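Local coordinates for type II restriction enzyme NgoMIV (Neisseria gonorrhoeae, PDB 1FIU), which recognises the double-stranded DNA sequence 5'-GCCGGC-3' and, as a magnesium-dependent homotetramer, cleaves it after the first G, at residues 65-70 / 94-99; 72-77 / 139-144; 79-84 / 179-184; 240-245 / 278-283. One frame throughout, in Å; residues are numbered along the deposited sequence.

Interaction 1 (65-70 / 94-99); sequences SGNAFE and VKQVGS. With nucleotides of chain D; nucleotides of chain C.
Beside the DNA-filled active site of this PD-(D/E)XK nuclease, Q96, the last residue of strand 92-96, reaches over to E70 on helix 62-81. Its chain runs fully extended, with CG anti to the backbone N (chi1 173°), and this carries the amide across the E70 side chain at about a right angle. The bond from Q96 NE2 to E70 OE1 is 2.9 Å long and nearly straight, 167° at the hydrogen. OE1 lies close to the plane of the Q96 amide, while the donor comes to the anti side of OE1, tilted somewhat out of the carboxylate plane, and the two flat groups stand 76° apart. The same NE2 also reaches back to the helix: Q96 NE2 makes a weak bond of 3.3 Å to N67 O, and it packs against E70 CB at 3.3 Å. A water lies 2.9 Å from E70 OE1 and accepts from G98 N at 2.6 Å, linking the loop after the strand to the same carboxylate oxygen. Both segments also border the DNA. Without a side chain, G66 brings its CA within 3.6 Å of OP1 of DC2 in chain D, and S99 CB packs 3.4 Å from C4' of DG4 in chain C. E70 itself touches D140 and C186, which places this helix-to-strand link at the two-magnesium site of the PD-(D/E)XK fold.

Interaction 2 (72-77 / 139-144); sequences ICSEFV and PDIIVT. With MG (magnesium ion), chain N; MG (magnesium ion), chain Q; nucleotides of chain D.
The strand that follows the metal-binding D140 of the active site is backed by helix 62-81, and the chief contact there is I141 against C73 and S74. I141 follows D140 directly in the chain, and its side chain points to the helix. With CG1 anti to the carbonyl carbon (chi1 -64°) and the chain extended beyond it, I141 CD1 lands alongside one helical turn, 3.9 Å from C73 CB and 3.7 Å from the backbone S74 N. The CG2 branch lies near S74 OG, at van der Waals range. One turn on, V77 CG1 meets V143 CG2 more loosely, at 4.4 Å. Helix and strand run nearly parallel, 23° apart with axes 9.5 Å from each other, so I141 and V143, two residues apart on the strand, each find a partner on the same helical face. V94 of the neighbouring strand joins the packing against S74 and V77, and C186 and I184 of strand 179-187 also touch I141. D140 spreads its carboxylate over two magnesium ions, OD1 binding one and D140 OD2 the other at 2.2 Å. The 5'-phosphate of the cleaved strand bridges the same pair, since OP2 of DC1 in chain D sits 2.3 Å from the first ion and 2.1 Å from the second. Three waters on the first ion and two on the second add to their shells, and C186 O is a further metal ligand. An aspartate bridging two magnesium ions at the start of a helix-backed strand is characteristic of the PD-(D/E)XK two-metal centre, here caught after cleavage.

Interaction 3 (79-84 / 179-184); sequences SAFEKL and LLHASI
The rings of F81 and H181 approach from opposite directions, their planes only 28° from parallel, yet they are slid so far apart that they barely overlap. The centroids are 5.9 Å apart, and F81 CZ comes nearest to the imidazole; each ring reaches the other obliquely. The contact is thus a slight one between ring rims. W92 meets both rings, edge-to-face with F81 and at an angle to H181, while H215 from the next strand meets H181 edge-to-face. Long reach explains why a pair so distant in backbone can touch at all: both side chains leave with CG anti to the backbone N (chi1 -169° for F81, -174° for H181) and span the gap between the end of helix 62-81 and strand 179-187. H181 sits in a classic beta bulge, with A182 also facing V143 on the neighbouring antiparallel strand, which probably helps to set the direction of the imidazole. The backbone is pinned there by H181 N to V143 O, 2.8 Å. On the helix side, L84 N bonds F81 O at 2.9 Å. L284 packs on F81, and R88 touches H181. The second subunit comes close as well: its R212 packs on H181, and its L159 lies against K83 and L84.

Interaction 4 (240-245 / 278-283); sequences CVYHFA and SDLPLD
Y242 puts its hydroxyl onto D283 and one ring face against L280. The bond is very short, Y242 OH giving its proton to D283 OD2 at 2.5 Å; it uses the anti lone pair of that oxygen, and OD2 comes in near the plane of the phenol at the ring's edge, with the carboxylate turned 71° from the ring. Over one face lies L280 CD1, a CH-pi contact 3.9 Å from the Y242 ring centroid and 15° off the normal. L280 CG stands anti to the backbone N (chi1 -177°), which swings that methyl across the tyrosine while L280 CB packs 3.8 Å from Y242 CD2. Along the edge, D279 CB approaches Y242 CE2 at 4.0 Å. The short helix 280-283 presents these groups together: D283 N bonds D279 O at 3.0 Å, one helical turn that sets both aspartates on the tyrosine side. This lies toward the 274-276 edge of the nuclease sheet, where strand 240-243 runs parallel between 215-220 and 274-276, held by backbone bonds of Y242 to V218 and T220, and L280 also rests on V217 and V219 of strand 215-220. Farther out, K275 makes a salt bridge to D283 OD2, so that oxygen answers to two donors, and D279 OD2 accepts from D276 N. The other oxygens face the second subunit, D283 OD1 taking S169 N of that chain and D279 OD1 its Y167 N.

Three contacts share helix 62-81, laid along one sheet from the DNA end to the subunit interface. Interaction 1 and interaction 2 are centred about 7 Å apart and join through the sheet, with V97 N 2.8 Å from D140 O; separately, the E70 side chain comes about 3 Å from that of D140 at nearest atoms. Interaction 3 is centred about 8 Å from interaction 2, linked by I184 N to I141 O at 2.9 Å. Interaction 4 is not at the metals either: the L280 side chain is about 13 Å from a magnesium ion at nearest atoms. Still, P281 packs on F76 and A80, and V77 CG2 meets L280 CD2 at 3.8 Å. Interactions 3 and 4 both reach the second subunit.

Interaction 1 (65-70 / 94-99)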
# COMPACT_ATOMS: atom_id res chain seq x y z
N SER I 65 6.83 -12.34 -30.62
CA SER I 65 7.93 -11.54 -30.10
C SER I 65 7.90 -11.49 -28.56
O SER I 65 8.96 -11.49 -27.92
CB SER I 65 7.90 -10.11 -30.67
OG SER I 65 6.61 -9.52 -30.49
N GLY I 66 6.69 -11.45 -28.00
CA GLY I 66 6.53 -11.41 -26.55
C GLY I 66 7.16 -12.64 -25.94
O GLY I 66 7.99 -12.57 -25.04
N ASN I 67 6.77 -13.81 -26.44
CA ASN I 67 7.31 -15.07 -25.92
C ASN I 67 8.82 -15.24 -26.17
O ASN I 67 9.58 -15.66 -25.28
CB ASN I 67 6.53 -16.24 -26.55
CG ASN I 67 7.07 -17.59 -26.12
OD1 ASN I 67 7.64 -18.32 -26.94
ND2 ASN I 67 6.91 -17.92 -24.84
N ALA I 68 9.26 -14.91 -27.38
CA ALA I 68 10.67 -15.06 -27.72
C ALA I 68 11.54 -14.13 -26.89
O ALA I 68 12.64 -14.51 -26.49
CB ALA I 68 10.89 -14.81 -29.24
N PHE I 69 11.05 -12.93 -26.62
CA PHE I 69 11.82 -11.97 -25.83
C PHE I 69 11.99 -12.52 -24.41
O PHE I 69 13.06 -12.40 -23.83
CB PHE I 69 11.12 -10.59 -25.82
CG PHE I 69 11.92 -9.49 -25.13
CD1 PHE I 69 13.21 -9.17 -25.56
CD2 PHE I 69 11.36 -8.78 -24.06
CE1 PHE I 69 13.94 -8.16 -24.94
CE2 PHE I 69 12.09 -7.75 -23.43
CZ PHE I 69 13.38 -7.44 -23.87
N GLU I 70 10.94 -13.14 -23.87
CA GLU I 70 11.04 -13.71 -22.54
C GLU I 70 12.11 -14.80 -22.54
O GLU I 70 12.96 -14.86 -21.66
CB GLU I 70 9.71 -14.35 -22.09
CG GLU I 70 8.60 -13.37 -21.77
CD GLU I 70 7.29 -14.07 -21.39
OE1 GLU I 70 7.29 -15.32 -21.30
OE2 GLU I 70 6.28 -13.37 -21.18
N VAL I 94 16.86 -20.65 -13.28
CA VAL I 94 16.27 -19.50 -13.96
C VAL I 94 15.30 -20.05 -14.98
O VAL I 94 15.67 -20.93 -15.77
CB VAL I 94 17.33 -18.67 -14.72
CG1 VAL I 94 16.66 -17.46 -15.42
CG2 VAL I 94 18.40 -18.20 -13.78
N LYS I 95 14.06 -19.60 -14.98
CA LYS I 95 13.15 -20.13 -15.97
C LYS I 95 12.01 -19.25 -16.39
O LYS I 95 11.48 -18.42 -15.63
CB LYS I 95 12.59 -21.48 -15.54
CG LYS I 95 11.52 -21.40 -14.48
CD LYS I 95 10.85 -22.75 -14.26
CE LYS I 95 9.75 -22.64 -13.22
NZ LYS I 95 9.17 -23.97 -12.85
N GLN I 96 11.65 -19.43 -17.66
CA GLN I 96 10.54 -18.72 -18.25
C GLN I 96 9.35 -19.50 -17.72
O GLN I 96 9.28 -20.73 -17.85
CB GLN I 96 10.65 -18.78 -19.77
CG GLN I 96 9.46 -18.22 -20.45
CD GLN I 96 9.55 -18.28 -21.96
OE1 GLN I 96 10.32 -19.07 -22.53
NE2 GLN I 96 8.77 -17.45 -22.61
N VAL I 97 8.42 -18.80 -17.09
CA VAL I 97 7.29 -19.48 -16.49
C VAL I 97 6.19 -19.96 -17.42
O VAL I 97 5.92 -21.16 -17.49
CB VAL I 97 6.65 -18.62 -15.40
CG1 VAL I 97 5.52 -19.39 -14.72
CG2 VAL I 97 7.71 -18.23 -14.37
N GLY I 98 5.54 -19.03 -18.12
CA GLY I 98 4.45 -19.39 -19.01
C GLY I 98 3.11 -19.30 -18.28
O GLY I 98 2.89 -20.02 -17.31
N SER I 99 2.22 -18.43 -18.76
CA SER I 99 0.90 -18.22 -18.15
C SER I 99 0.18 -19.52 -17.78
O SER I 99 -0.78 -19.52 -17.00
CB SER I 99 0.01 -17.41 -19.10
OG SER I 99 -0.14 -18.05 -20.35
P DC D 2 4.87 -8.28 -24.53
OP1 DC D 2 6.33 -8.37 -24.64
OP2 DC D 2 4.26 -7.44 -23.46
O5' DC D 2 4.29 -7.72 -25.90
C5' DC D 2 4.64 -8.36 -27.12
C4' DC D 2 3.95 -7.70 -28.29
O4' DC D 2 2.52 -7.86 -28.19
C3' DC D 2 4.23 -6.21 -28.49
O3' DC D 2 4.70 -6.08 -29.86
C2' DC D 2 2.92 -5.54 -28.10
C1' DC D 2 1.86 -6.60 -28.35
N1 DC D 2 0.73 -6.57 -27.41
C2 DC D 2 -0.57 -6.30 -27.90
O2 DC D 2 -0.73 -6.17 -29.15
N3 DC D 2 -1.60 -6.19 -27.01
C4 DC D 2 -1.38 -6.38 -25.69
N4 DC D 2 -2.43 -6.25 -24.84
C5 DC D 2 -0.09 -6.71 -25.18
C6 DC D 2 0.93 -6.79 -26.07
P DG C 4 -5.16 -14.76 -18.54
OP1 DG C 4 -5.17 -16.09 -17.89
OP2 DG C 4 -6.02 -13.66 -17.98
O5' DG C 4 -3.65 -14.24 -18.64
C5' DG C 4 -2.59 -15.15 -19.00
C4' DG C 4 -1.57 -14.45 -19.87
O4' DG C 4 -2.16 -14.15 -21.17
C3' DG C 4 -1.03 -13.13 -19.34
O3' DG C 4 0.27 -13.03 -19.92
C2' DG C 4 -1.91 -12.11 -20.05
C1' DG C 4 -2.12 -12.74 -21.41
N9 DG C 4 -3.39 -12.41 -22.04
C8 DG C 4 -4.54 -11.99 -21.42
N7 DG C 4 -5.55 -11.91 -22.23
C5 DG C 4 -5.03 -12.29 -23.46
C6 DG C 4 -5.67 -12.42 -24.72
O6 DG C 4 -6.86 -12.29 -25.00
N1 DG C 4 -4.76 -12.78 -25.72
C2 DG C 4 -3.41 -13.00 -25.51
N2 DG C 4 -2.68 -13.30 -26.61
N3 DG C 4 -2.82 -12.91 -24.33
C4 DG C 4 -3.68 -12.55 -23.36
O HOH W 1 6.27 -16.69 -18.92

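Interaction 2 (72-77 / 139-144)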
# COMPACT_ATOMS: atom_id res chain seq x y z
N ILE I 72 14.69 -15.38 -24.60
CA ILE I 72 16.04 -14.87 -24.80
C ILE I 72 16.54 -14.11 -23.56
O ILE I 72 17.72 -14.21 -23.21
CB ILE I 72 16.06 -14.01 -26.08
CG1 ILE I 72 15.83 -14.96 -27.27
CG2 ILE I 72 17.36 -13.26 -26.21
CD1 ILE I 72 15.54 -14.28 -28.61
N CYS I 73 15.66 -13.36 -22.90
CA CYS I 73 16.04 -12.67 -21.67
C CYS I 73 16.43 -13.71 -20.61
O CYS I 73 17.43 -13.53 -19.90
CB CYS I 73 14.88 -11.82 -21.15
SG CYS I 73 14.75 -10.19 -21.98
N SER I 74 15.65 -14.79 -20.53
CA SER I 74 15.91 -15.85 -19.56
C SER I 74 17.29 -16.48 -19.75
O SER I 74 18.03 -16.71 -18.78
CB SER I 74 14.85 -16.94 -19.68
OG SER I 74 14.96 -17.84 -18.60
N GLU I 75 17.62 -16.77 -21.01
CA GLU I 75 18.91 -17.38 -21.32
C GLU I 75 20.07 -16.47 -20.97
O GLU I 75 21.08 -16.94 -20.47
CB GLU I 75 18.95 -17.77 -22.81
CG GLU I 75 17.93 -18.83 -23.13
CD GLU I 75 17.90 -19.20 -24.59
OE1 GLU I 75 18.52 -18.49 -25.42
OE2 GLU I 75 17.24 -20.22 -24.91
N PHE I 76 19.93 -15.18 -21.23
CA PHE I 76 20.97 -14.22 -20.91
C PHE I 76 21.17 -14.17 -19.40
O PHE I 76 22.30 -14.17 -18.92
CB PHE I 76 20.60 -12.82 -21.41
CG PHE I 76 21.48 -11.74 -20.87
CD1 PHE I 76 22.76 -11.53 -21.38
CD2 PHE I 76 21.06 -10.99 -19.78
CE1 PHE I 76 23.62 -10.58 -20.79
CE2 PHE I 76 21.89 -10.05 -19.19
CZ PHE I 76 23.17 -9.84 -19.69
N VAL I 77 20.06 -14.11 -18.65
CA VAL I 77 20.17 -14.03 -17.20
C VAL I 77 20.81 -15.29 -16.64
O VAL I 77 21.73 -15.22 -15.81
CB VAL I 77 18.79 -13.78 -16.54
CG1 VAL I 77 18.88 -13.99 -15.00
CG2 VAL I 77 18.34 -12.34 -16.82
N PRO I 139 4.80 -14.46 -12.68
CA PRO I 139 5.87 -13.68 -13.32
C PRO I 139 6.25 -14.27 -14.67
O PRO I 139 5.99 -15.44 -14.93
CB PRO I 139 7.02 -13.76 -12.31
CG PRO I 139 6.30 -14.02 -10.97
CD PRO I 139 5.24 -15.01 -11.40
N ASP I 140 6.85 -13.46 -15.53
CA ASP I 140 7.26 -13.96 -16.85
C ASP I 140 8.44 -14.91 -16.70
O ASP I 140 8.48 -15.98 -17.32
CB ASP I 140 7.68 -12.78 -17.75
CG ASP I 140 6.53 -11.88 -18.08
OD1 ASP I 140 5.38 -12.32 -17.89
OD2 ASP I 140 6.78 -10.74 -18.56
N ILE I 141 9.41 -14.50 -15.89
CA ILE I 141 10.63 -15.26 -15.63
C ILE I 141 10.88 -15.24 -14.13
O ILE I 141 10.69 -14.23 -13.48
CB ILE I 141 11.89 -14.59 -16.28
CG1 ILE I 141 11.76 -14.60 -17.81
CG2 ILE I 141 13.18 -15.32 -15.87
CD1 ILE I 141 12.80 -13.72 -18.49
N ILE I 142 11.32 -16.36 -13.58
CA ILE I 142 11.64 -16.37 -12.17
C ILE I 142 13.03 -16.95 -11.97
O ILE I 142 13.52 -17.74 -12.80
CB ILE I 142 10.65 -17.22 -11.30
CG1 ILE I 142 10.61 -18.68 -11.77
CG2 ILE I 142 9.28 -16.56 -11.27
CD1 ILE I 142 9.68 -19.59 -10.93
N VAL I 143 13.69 -16.48 -10.91
CA VAL I 143 14.98 -17.04 -10.49
C VAL I 143 14.67 -17.60 -9.11
O VAL I 143 14.03 -16.94 -8.31
CB VAL I 143 16.09 -15.98 -10.35
CG1 VAL I 143 17.42 -16.66 -9.96
CG2 VAL I 143 16.26 -15.24 -11.67
N THR I 144 15.08 -18.84 -8.85
CA THR I 144 14.83 -19.47 -7.56
C THR I 144 16.11 -20.05 -6.97
O THR I 144 17.08 -20.30 -7.70
CB THR I 144 13.78 -20.61 -7.70
OG1 THR I 144 14.28 -21.61 -8.60
CG2 THR I 144 12.48 -20.05 -8.30
MG MG N . 3.41 -11.52 -17.56
MG MG Q . 5.50 -9.47 -19.79
OP3 DC D 1 1.13 -10.79 -19.21
P DC D 1 2.20 -10.01 -19.94
OP1 DC D 1 2.00 -8.51 -19.91
OP2 DC D 1 3.60 -10.44 -19.57
O5' DC D 1 2.05 -10.41 -21.51
C5' DC D 1 2.82 -11.48 -22.07
C4' DC D 1 2.79 -11.42 -23.57
O4' DC D 1 1.46 -11.82 -24.02
C3' DC D 1 2.98 -10.02 -24.14
O3' DC D 1 4.32 -9.78 -24.49
C2' DC D 1 2.08 -9.97 -25.37
C1' DC D 1 1.06 -11.07 -25.17
N1 DC D 1 -0.26 -10.47 -24.87
C2 DC D 1 -1.15 -10.26 -25.91
O2 DC D 1 -0.78 -10.52 -27.06
N3 DC D 1 -2.39 -9.76 -25.65
C4 DC D 1 -2.74 -9.46 -24.39
N4 DC D 1 -3.97 -8.97 -24.18
C5 DC D 1 -1.84 -9.64 -23.30
C6 DC D 1 -0.62 -10.14 -23.58
O HOH W 2 3.60 -11.95 -15.29
O HOH W 3 1.44 -10.83 -16.60
O HOH W 4 2.56 -13.45 -18.18
O HOH W 5 4.41 -7.97 -20.89
O HOH W 6 6.09 -10.79 -21.49

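Interaction 3 (79-84 / 179-184)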
# COMPACT_ATOMS: atom_id res chain seq x y z
N SER I 79 22.83 -17.47 -18.09
CA SER I 79 24.24 -17.55 -18.43
C SER I 79 25.14 -16.56 -17.69
O SER I 79 26.23 -16.92 -17.23
CB SER I 79 24.40 -17.38 -19.96
OG SER I 79 25.69 -17.77 -20.37
N ALA I 80 24.72 -15.31 -17.58
CA ALA I 80 25.55 -14.32 -16.90
C ALA I 80 25.57 -14.50 -15.37
O ALA I 80 26.62 -14.39 -14.74
CB ALA I 80 25.08 -12.89 -17.27
N PHE I 81 24.41 -14.80 -14.78
CA PHE I 81 24.34 -14.96 -13.33
C PHE I 81 25.15 -16.15 -12.85
O PHE I 81 25.71 -16.14 -11.74
CB PHE I 81 22.87 -15.10 -12.90
CG PHE I 81 22.67 -15.00 -11.41
CD1 PHE I 81 23.07 -13.87 -10.71
CD2 PHE I 81 22.06 -16.04 -10.71
CE1 PHE I 81 22.87 -13.77 -9.32
CE2 PHE I 81 21.86 -15.96 -9.34
CZ PHE I 81 22.26 -14.82 -8.64
N GLU I 82 25.22 -17.17 -13.70
CA GLU I 82 25.99 -18.37 -13.39
C GLU I 82 27.46 -18.04 -13.10
O GLU I 82 28.12 -18.74 -12.33
CB GLU I 82 25.90 -19.37 -14.54
CG GLU I 82 26.61 -20.69 -14.26
CD GLU I 82 26.41 -21.72 -15.37
OE1 GLU I 82 25.95 -21.34 -16.48
OE2 GLU I 82 26.71 -22.91 -15.14
N LYS I 83 27.96 -16.94 -13.68
CA LYS I 83 29.36 -16.55 -13.49
C LYS I 83 29.61 -15.75 -12.21
O LYS I 83 30.74 -15.38 -11.90
CB LYS I 83 29.84 -15.74 -14.71
CG LYS I 83 29.70 -16.54 -16.00
CD LYS I 83 30.21 -15.81 -17.23
CE LYS I 83 30.13 -16.72 -18.47
NZ LYS I 83 30.97 -17.97 -18.30
N LEU I 84 28.55 -15.52 -11.43
CA LEU I 84 28.69 -14.75 -10.21
C LEU I 84 28.59 -15.60 -8.93
O LEU I 84 28.35 -15.08 -7.84
CB LEU I 84 27.64 -13.63 -10.21
CG LEU I 84 27.79 -12.59 -11.34
CD1 LEU I 84 26.62 -11.62 -11.31
CD2 LEU I 84 29.12 -11.85 -11.20
N LEU I 179 13.27 -21.14 -2.56
CA LEU I 179 13.00 -19.71 -2.35
C LEU I 179 12.92 -18.96 -3.68
O LEU I 179 13.67 -19.23 -4.61
CB LEU I 179 14.13 -19.10 -1.52
CG LEU I 179 14.16 -19.56 -0.04
CD1 LEU I 179 15.59 -19.51 0.51
CD2 LEU I 179 13.23 -18.64 0.77
N LEU I 180 11.97 -18.02 -3.76
CA LEU I 180 11.83 -17.20 -4.97
C LEU I 180 12.84 -16.06 -4.82
O LEU I 180 12.74 -15.25 -3.89
CB LEU I 180 10.39 -16.67 -5.11
CG LEU I 180 10.16 -15.78 -6.34
CD1 LEU I 180 10.55 -16.55 -7.61
CD2 LEU I 180 8.70 -15.32 -6.40
N HIS I 181 13.82 -16.00 -5.73
CA HIS I 181 14.87 -14.98 -5.66
C HIS I 181 14.47 -13.73 -6.44
O HIS I 181 14.73 -12.61 -5.99
CB HIS I 181 16.17 -15.54 -6.25
CG HIS I 181 17.33 -14.61 -6.09
ND1 HIS I 181 18.00 -14.05 -7.17
CD2 HIS I 181 17.93 -14.14 -4.98
CE1 HIS I 181 18.96 -13.27 -6.71
NE2 HIS I 181 18.95 -13.31 -5.39
N ALA I 182 13.86 -13.93 -7.59
CA ALA I 182 13.48 -12.79 -8.43
C ALA I 182 12.31 -13.02 -9.35
O ALA I 182 12.09 -14.14 -9.85
CB ALA I 182 14.69 -12.36 -9.30
N SER I 183 11.57 -11.94 -9.58
CA SER I 183 10.45 -11.88 -10.53
C SER I 183 10.97 -10.93 -11.60
O SER I 183 11.30 -9.78 -11.31
CB SER I 183 9.21 -11.25 -9.91
OG SER I 183 8.24 -10.98 -10.93
N ILE I 184 11.08 -11.44 -12.83
CA ILE I 184 11.57 -10.63 -13.94
C ILE I 184 10.47 -10.54 -14.97
O ILE I 184 10.16 -11.51 -15.64
CB ILE I 184 12.82 -11.28 -14.57
CG1 ILE I 184 13.94 -11.37 -13.53
CG2 ILE I 184 13.24 -10.47 -15.82
CD1 ILE I 184 15.12 -12.19 -13.97

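Interaction 4 (240-245 / 278-283)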
# COMPACT_ATOMS: atom_id res chain seq x y z
N CYS I 240 13.66 -1.72 -10.26
CA CYS I 240 14.38 -1.02 -11.31
C CYS I 240 13.97 -1.59 -12.67
O CYS I 240 13.50 -2.73 -12.75
CB CYS I 240 15.89 -1.21 -11.12
SG CYS I 240 16.92 -0.05 -12.13
N VAL I 241 14.14 -0.81 -13.74
CA VAL I 241 13.83 -1.26 -15.09
C VAL I 241 15.15 -1.39 -15.85
O VAL I 241 16.08 -0.61 -15.63
CB VAL I 241 12.88 -0.25 -15.80
CG1 VAL I 241 12.68 -0.61 -17.28
CG2 VAL I 241 11.53 -0.27 -15.11
N TYR I 242 15.23 -2.38 -16.72
CA TYR I 242 16.46 -2.62 -17.48
C TYR I 242 16.15 -2.59 -18.97
O TYR I 242 15.23 -3.27 -19.41
CB TYR I 242 17.05 -3.98 -17.10
CG TYR I 242 17.45 -4.01 -15.63
CD1 TYR I 242 16.48 -4.14 -14.63
CD2 TYR I 242 18.78 -3.85 -15.26
CE1 TYR I 242 16.84 -4.12 -13.26
CE2 TYR I 242 19.15 -3.82 -13.89
CZ TYR I 242 18.17 -3.96 -12.90
OH TYR I 242 18.55 -3.91 -11.58
N HIS I 243 16.90 -1.80 -19.73
CA HIS I 243 16.68 -1.65 -21.17
C HIS I 243 17.57 -2.63 -21.95
O HIS I 243 18.75 -2.80 -21.62
CB HIS I 243 17.00 -0.20 -21.60
CG HIS I 243 16.48 0.14 -22.97
ND1 HIS I 243 17.25 0.05 -24.11
CD2 HIS I 243 15.24 0.49 -23.39
CE1 HIS I 243 16.50 0.32 -25.17
NE2 HIS I 243 15.27 0.59 -24.76
N PHE I 244 17.00 -3.22 -22.99
CA PHE I 244 17.72 -4.20 -23.79
C PHE I 244 18.93 -3.66 -24.54
O PHE I 244 19.81 -4.43 -24.94
CB PHE I 244 16.77 -4.92 -24.77
CG PHE I 244 16.71 -4.30 -26.15
CD1 PHE I 244 17.05 -5.05 -27.27
CD2 PHE I 244 16.26 -2.98 -26.33
CE1 PHE I 244 16.94 -4.51 -28.56
CE2 PHE I 244 16.15 -2.43 -27.62
CZ PHE I 244 16.49 -3.20 -28.72
N ALA I 245 19.00 -2.34 -24.71
CA ALA I 245 20.12 -1.73 -25.43
C ALA I 245 20.29 -0.30 -24.98
O ALA I 245 20.17 0.66 -25.75
CB ALA I 245 19.84 -1.80 -26.94
N SER I 278 22.86 -5.45 -19.17
CA SER I 278 24.09 -5.99 -18.58
C SER I 278 24.25 -5.72 -17.08
O SER I 278 25.09 -6.32 -16.42
CB SER I 278 25.35 -5.46 -19.34
OG SER I 278 25.59 -4.09 -19.08
N ASP I 279 23.46 -4.80 -16.55
CA ASP I 279 23.52 -4.49 -15.12
C ASP I 279 22.69 -5.49 -14.32
O ASP I 279 22.88 -5.67 -13.10
CB ASP I 279 22.94 -3.09 -14.88
CG ASP I 279 23.83 -2.01 -15.44
OD1 ASP I 279 24.99 -1.99 -15.02
OD2 ASP I 279 23.36 -1.20 -16.28
N LEU I 280 21.78 -6.17 -15.01
CA LEU I 280 20.86 -7.07 -14.31
C LEU I 280 21.49 -8.25 -13.56
O LEU I 280 21.18 -8.46 -12.37
CB LEU I 280 19.76 -7.57 -15.25
CG LEU I 280 18.71 -8.47 -14.58
CD1 LEU I 280 18.11 -7.77 -13.35
CD2 LEU I 280 17.63 -8.82 -15.59
N PRO I 281 22.38 -9.03 -14.21
CA PRO I 281 22.98 -10.16 -13.48
C PRO I 281 23.66 -9.74 -12.18
O PRO I 281 23.45 -10.35 -11.13
CB PRO I 281 23.97 -10.73 -14.49
CG PRO I 281 23.35 -10.39 -15.82
CD PRO I 281 22.87 -8.97 -15.60
N LEU I 282 24.45 -8.66 -12.23
CA LEU I 282 25.11 -8.18 -11.01
C LEU I 282 24.10 -7.63 -9.99
O LEU I 282 24.30 -7.78 -8.78
CB LEU I 282 26.15 -7.10 -11.35
CG LEU I 282 27.58 -7.61 -11.58
CD1 LEU I 282 28.42 -6.50 -12.21
CD2 LEU I 282 28.20 -8.08 -10.25
N ASP I 283 23.03 -6.97 -10.45
CA ASP I 283 22.04 -6.46 -9.51
C ASP I 283 21.31 -7.64 -8.82
O ASP I 283 20.83 -7.49 -7.71
CB ASP I 283 21.05 -5.53 -10.20
CG ASP I 283 21.60 -4.11 -10.33
OD1 ASP I 283 22.69 -3.85 -9.79
OD2 ASP I 283 20.92 -3.27 -10.94